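Local coordinates for hypothetical protein TT1662 (Thermus thermophilus, PDB 1UFO), which is of unknown substrate specificity but has the alpha/beta hydrolase fold and is probably a hydrolase, at residues A[57-70]-A[80-92]. Numbering follows the deposited sequence.
Sequences FDAPRHGEREGPPP and EVYRVALGFKEEA
E91, on the helix, and R65, on the loop, meet end-on, each carboxylate oxygen taking one guanidinium nitrogen. From CB outward, E91 first lies against the F57 ring (CB to F57 CE1, 3.5 Å). Its chain is extended beyond CG (chi2 162°), which carries the carboxylate on past the ring to the arginine. There OE1 sits at the ring edge, 3.4 Å from F57 CE1. It accepts R65 NH1 at 2.9 Å in a nearly straight bond, while OE2 accepts R65 NH2; both nitrogens arrive on the syn side, somewhat out of the carboxylate plane. NH1 also donates to D58 O, and P60 CA covers one guanidinium face, so arginine, flat and rich in N-H groups, suits this junction of loop and helix. A leucine in place of R65 would probably leave the buried E91 carboxylate without its countercharge and D58 O without this donor.

Next to this salt bridge lies an apolar patch. F88 turns its edge to the face of F57 (planes 81° apart) and receives A59 CB squarely over its own face, 3.4 Å from the F88 ring centroid. G87 suits the helix beside P60 because a CB there would crowd P60 CG. Farther along, V84 packs on A59 and R61 CD, and P70 on V81. R61 forms a second polar anchor: NE and NH2 both hold P68 O, and NH1 makes a salt bridge to E80 OE2 (3.1 Å), meeting it from above the carboxylate plane. The loop after strand 52-56 is thus fastened to helix 77-103, in the first half of the beta-alpha-beta crossover to strand 107-112 of the alpha/beta hydrolase fold, with F88 near the probable nucleophile elbow.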
loop_
_atom_site.group_PDB
_atom_site.type_symbol
_atom_site.label_atom_id
_atom_site.label_comp_id
_atom_site.label_asym_id
_atom_site.label_seq_id
_atom_site.Cartn_x
_atom_site.Cartn_y
_atom_site.Cartn_z
ATOM N N PHE A 57 -23.182 6.110 8.231
ATOM C CA PHE A 57 -24.194 6.857 8.943
ATOM C C PHE A 57 -23.494 7.940 9.728
ATOM O O PHE A 57 -22.257 7.888 9.922
ATOM C CB PHE A 57 -25.031 5.951 9.842
ATOM C CG PHE A 57 -24.251 5.263 10.967
ATOM C CD1 PHE A 57 -24.250 5.817 12.263
ATOM C CD2 PHE A 57 -23.507 4.082 10.718
ATOM C CE1 PHE A 57 -23.514 5.183 13.317
ATOM C CE2 PHE A 57 -22.782 3.439 11.757
ATOM C CZ PHE A 57 -22.795 4.001 13.058
ATOM N N ASP A 58 -24.262 8.964 10.149
ATOM C CA ASP A 58 -23.657 10.057 10.893
ATOM C C ASP A 58 -23.378 9.684 12.352
ATOM O O ASP A 58 -24.198 9.054 13.012
ATOM C CB ASP A 58 -24.606 11.272 10.897
ATOM C CG ASP A 58 -24.717 11.939 9.555
ATOM O OD1 ASP A 58 -25.845 12.411 9.206
ATOM O OD2 ASP A 58 -23.703 12.005 8.843
ATOM N N ALA A 59 -22.230 10.120 12.843
ATOM C CA ALA A 59 -21.885 9.863 14.252
ATOM C C ALA A 59 -22.691 10.791 15.144
ATOM O O ALA A 59 -23.243 11.775 14.687
ATOM C CB ALA A 59 -20.370 10.154 14.444
ATOM N N PRO A 60 -22.746 10.460 16.403
ATOM C CA PRO A 60 -23.486 11.366 17.309
ATOM C C PRO A 60 -22.925 12.761 17.151
ATOM O O PRO A 60 -21.703 12.975 16.981
ATOM C CB PRO A 60 -23.186 10.801 18.687
ATOM C CG PRO A 60 -22.978 9.364 18.466
ATOM C CD PRO A 60 -22.221 9.275 17.104
ATOM N N ARG A 61 -23.806 13.766 17.197
ATOM C CA ARG A 61 -23.474 15.167 17.070
ATOM C C ARG A 61 -22.981 15.667 15.700
ATOM O O ARG A 61 -22.591 16.834 15.554
ATOM C CB ARG A 61 -22.407 15.570 18.104
ATOM C CG ARG A 61 -22.835 15.387 19.486
ATOM C CD ARG A 61 -21.779 15.893 20.469
ATOM N NE ARG A 61 -21.506 17.326 20.409
ATOM C CZ ARG A 61 -20.781 17.919 21.352
ATOM N NH1 ARG A 61 -20.307 17.155 22.332
ATOM N NH2 ARG A 61 -20.558 19.244 21.348
ATOM N N HIS A 62 -23.034 14.826 14.670
ATOM C CA HIS A 62 -22.558 15.162 13.376
ATOM C C HIS A 62 -23.653 15.029 12.292
ATOM O O HIS A 62 -24.667 14.346 12.491
ATOM C CB HIS A 62 -21.432 14.163 12.992
ATOM C CG HIS A 62 -20.155 14.405 13.723
ATOM N ND1 HIS A 62 -19.990 14.132 15.064
ATOM C CD2 HIS A 62 -18.983 14.949 13.287
ATOM C CE1 HIS A 62 -18.761 14.505 15.426
ATOM N NE2 HIS A 62 -18.144 14.999 14.366
ATOM N N GLY A 63 -23.420 15.699 11.183
ATOM C CA GLY A 63 -24.278 15.577 10.034
ATOM C C GLY A 63 -25.709 16.026 10.298
ATOM O O GLY A 63 -25.980 17.203 10.697
ATOM N N GLU A 64 -26.625 15.098 10.128
ATOM C CA GLU A 64 -28.049 15.413 10.337
ATOM C C GLU A 64 -28.473 15.310 11.754
ATOM O O GLU A 64 -29.608 15.717 12.097
ATOM C CB GLU A 64 -28.967 14.547 9.466
ATOM C CG GLU A 64 -28.646 14.720 7.992
ATOM C CD GLU A 64 -29.611 14.031 7.020
ATOM O OE1 GLU A 64 -29.346 12.881 6.597
ATOM O OE2 GLU A 64 -30.636 14.716 6.653
ATOM N N ARG A 65 -27.590 14.841 12.632
ATOM C CA ARG A 65 -27.939 14.665 14.049
ATOM C C ARG A 65 -27.785 15.921 14.879
ATOM O O ARG A 65 -27.063 16.776 14.516
ATOM C CB ARG A 65 -27.058 13.527 14.610
ATOM C CG ARG A 65 -27.316 12.247 13.835
ATOM C CD ARG A 65 -26.470 11.055 14.299
ATOM N NE ARG A 65 -26.796 10.652 15.679
ATOM C CZ ARG A 65 -26.310 9.538 16.238
ATOM N NH1 ARG A 65 -25.483 8.756 15.540
ATOM N NH2 ARG A 65 -26.637 9.166 17.471
ATOM N N GLU A 66 -28.473 16.033 16.031
ATOM C CA GLU A 66 -28.367 17.268 16.798
ATOM C C GLU A 66 -26.965 17.526 17.276
ATOM O O GLU A 66 -26.409 16.658 17.917
ATOM C CB GLU A 66 -29.319 17.269 17.998
ATOM C CG GLU A 66 -29.936 18.703 18.234
ATOM C CD GLU A 66 -31.018 19.092 17.134
ATOM O OE1 GLU A 66 -31.645 20.195 17.206
ATOM O OE2 GLU A 66 -31.242 18.280 16.183
ATOM N N GLY A 67 -26.423 18.702 16.962
ATOM C CA GLY A 67 -25.053 19.078 17.353
ATOM C C GLY A 67 -24.987 20.360 18.175
ATOM O O GLY A 67 -25.907 20.650 18.890
ATOM N N PRO A 68 -23.934 21.176 18.069
ATOM C CA PRO A 68 -22.777 20.991 17.211
ATOM C C PRO A 68 -21.877 19.897 17.744
ATOM O O PRO A 68 -22.114 19.309 18.820
ATOM C CB PRO A 68 -22.109 22.375 17.254
ATOM C CG PRO A 68 -22.325 22.785 18.624
ATOM C CD PRO A 68 -23.749 22.352 18.949
ATOM N N PRO A 69 -20.842 19.615 16.984
ATOM C CA PRO A 69 -19.895 18.595 17.381
ATOM C C PRO A 69 -19.021 19.250 18.465
ATOM O O PRO A 69 -19.196 20.422 18.812
ATOM C CB PRO A 69 -19.081 18.402 16.122
ATOM C CG PRO A 69 -20.095 18.761 15.009
ATOM C CD PRO A 69 -20.623 20.014 15.580
ATOM N N PRO A 70 -18.093 18.516 18.993
ATOM C CA PRO A 70 -17.161 18.982 20.015
ATOM C C PRO A 70 -16.335 20.144 19.408
ATOM O O PRO A 70 -15.967 20.079 18.244
ATOM C CB PRO A 70 -16.284 17.749 20.243
ATOM C CG PRO A 70 -17.214 16.582 19.976
ATOM C CD PRO A 70 -18.095 17.050 18.850
ATOM N N GLU A 80 -15.444 15.092 25.090
ATOM C CA GLU A 80 -16.597 15.038 24.190
ATOM C C GLU A 80 -16.290 14.291 22.869
ATOM O O GLU A 80 -17.154 13.542 22.319
ATOM C CB GLU A 80 -17.079 16.469 23.931
ATOM C CG GLU A 80 -17.791 16.951 25.222
ATOM C CD GLU A 80 -18.312 18.389 25.157
ATOM O OE1 GLU A 80 -18.609 18.908 26.276
ATOM O OE2 GLU A 80 -18.417 18.974 24.051
ATOM N N VAL A 81 -15.058 14.422 22.403
ATOM C CA VAL A 81 -14.670 13.731 21.156
ATOM C C VAL A 81 -14.724 12.225 21.412
ATOM O O VAL A 81 -15.305 11.470 20.596
ATOM C CB VAL A 81 -13.237 14.157 20.745
ATOM C CG1 VAL A 81 -12.653 13.157 19.702
ATOM C CG2 VAL A 81 -13.270 15.530 20.125
ATOM N N TYR A 82 -14.181 11.741 22.532
ATOM C CA TYR A 82 -14.215 10.285 22.702
ATOM C C TYR A 82 -15.547 9.719 23.164
ATOM O O TYR A 82 -15.824 8.508 22.987
ATOM C CB TYR A 82 -13.045 9.805 23.557
ATOM C CG TYR A 82 -11.763 9.948 22.772
ATOM C CD1 TYR A 82 -10.833 10.933 23.074
ATOM C CD2 TYR A 82 -11.540 9.162 21.650
ATOM C CE1 TYR A 82 -9.714 11.128 22.290
ATOM C CE2 TYR A 82 -10.416 9.371 20.800
ATOM C CZ TYR A 82 -9.510 10.366 21.133
ATOM O OH TYR A 82 -8.539 10.660 20.197
ATOM N N ARG A 83 -16.412 10.581 23.718
ATOM C CA ARG A 83 -17.781 10.110 24.002
ATOM C C ARG A 83 -18.507 9.951 22.633
ATOM O O ARG A 83 -19.252 8.962 22.421
ATOM C CB ARG A 83 -18.453 11.128 24.934
ATOM C CG ARG A 83 -19.963 10.879 25.111
ATOM C CD ARG A 83 -20.309 9.390 25.424
ATOM N NE ARG A 83 -19.592 8.849 26.587
ATOM C CZ ARG A 83 -19.575 7.565 26.941
ATOM N NH1 ARG A 83 -18.906 7.155 28.019
ATOM N NH2 ARG A 83 -20.239 6.629 26.231
ATOM N N VAL A 84 -18.306 10.887 21.705
ATOM C CA VAL A 84 -18.848 10.678 20.301
ATOM C C VAL A 84 -18.267 9.324 19.764
ATOM O O VAL A 84 -19.043 8.510 19.230
ATOM C CB VAL A 84 -18.369 11.756 19.345
ATOM C CG1 VAL A 84 -18.699 11.353 17.830
ATOM C CG2 VAL A 84 -19.109 13.119 19.633
ATOM N N ALA A 85 -16.972 9.053 19.937
ATOM C CA ALA A 85 -16.387 7.780 19.444
ATOM C C ALA A 85 -16.999 6.545 20.069
ATOM O O ALA A 85 -17.301 5.571 19.365
ATOM C CB ALA A 85 -14.885 7.767 19.718
ATOM N N LEU A 86 -17.228 6.595 21.378
ATOM C CA LEU A 86 -17.842 5.429 22.040
ATOM C C LEU A 86 -19.301 5.196 21.546
ATOM O O LEU A 86 -19.722 4.030 21.441
ATOM C CB LEU A 86 -17.788 5.663 23.579
ATOM C CG LEU A 86 -16.368 5.444 24.132
ATOM C CD1 LEU A 86 -16.375 6.052 25.528
ATOM C CD2 LEU A 86 -16.008 3.957 24.189
ATOM N N GLY A 87 -20.024 6.270 21.312
ATOM C CA GLY A 87 -21.409 6.180 20.835
ATOM C C GLY A 87 -21.390 5.635 19.416
ATOM O O GLY A 87 -22.165 4.738 19.019
ATOM N N PHE A 88 -20.486 6.200 18.645
ATOM C CA PHE A 88 -20.352 5.805 17.214
ATOM C C PHE A 88 -19.979 4.305 17.122
ATOM O O PHE A 88 -20.495 3.556 16.242
ATOM C CB PHE A 88 -19.245 6.684 16.566
ATOM C CG PHE A 88 -19.266 6.747 15.034
ATOM C CD1 PHE A 88 -20.370 6.422 14.302
ATOM C CD2 PHE A 88 -18.161 7.309 14.401
ATOM C CE1 PHE A 88 -20.415 6.693 12.893
ATOM C CE2 PHE A 88 -18.164 7.599 13.026
ATOM C CZ PHE A 88 -19.289 7.306 12.261
ATOM N N LYS A 89 -19.096 3.818 18.015
ATOM C CA LYS A 89 -18.731 2.421 18.059
ATOM C C LYS A 89 -19.937 1.530 18.305
ATOM O O LYS A 89 -20.136 0.530 17.600
ATOM C CB LYS A 89 -17.709 2.187 19.222
ATOM C CG LYS A 89 -17.336 0.716 19.398
ATOM C CD LYS A 89 -16.981 0.354 20.844
ATOM C CE LYS A 89 -18.222 0.447 21.696
ATOM N NZ LYS A 89 -17.992 -0.135 23.048
ATOM N N GLU A 90 -20.728 1.863 19.334
ATOM C CA GLU A 90 -21.839 0.963 19.710
ATOM C C GLU A 90 -22.851 0.900 18.582
ATOM O O GLU A 90 -23.384 -0.182 18.304
ATOM C CB GLU A 90 -22.425 1.465 21.030
ATOM C CG GLU A 90 -23.509 0.635 21.623
ATOM C CD GLU A 90 -24.860 0.909 20.935
ATOM O OE1 GLU A 90 -25.673 -0.023 21.018
ATOM O OE2 GLU A 90 -25.120 2.011 20.388
ATOM N N GLU A 91 -23.096 2.036 17.948
ATOM C CA GLU A 91 -24.060 2.104 16.812
ATOM C C GLU A 91 -23.514 1.322 15.622
ATOM O O GLU A 91 -24.237 0.585 14.942
ATOM C CB GLU A 91 -24.290 3.562 16.362
ATOM C CG GLU A 91 -25.083 4.323 17.442
ATOM C CD GLU A 91 -24.999 5.795 17.315
ATOM O OE1 GLU A 91 -24.210 6.296 16.495
ATOM O OE2 GLU A 91 -25.760 6.472 18.070
ATOM N N ALA A 92 -22.211 1.500 15.338
ATOM C CA ALA A 92 -21.648 0.844 14.180
ATOM C C ALA A 92 -21.712 -0.654 14.298
ATOM O O ALA A 92 -21.935 -1.350 13.317
ATOM C CB ALA A 92 -20.149 1.290 14.032
HETATM O O HOH W 1 -19.866 14.255 22.957
#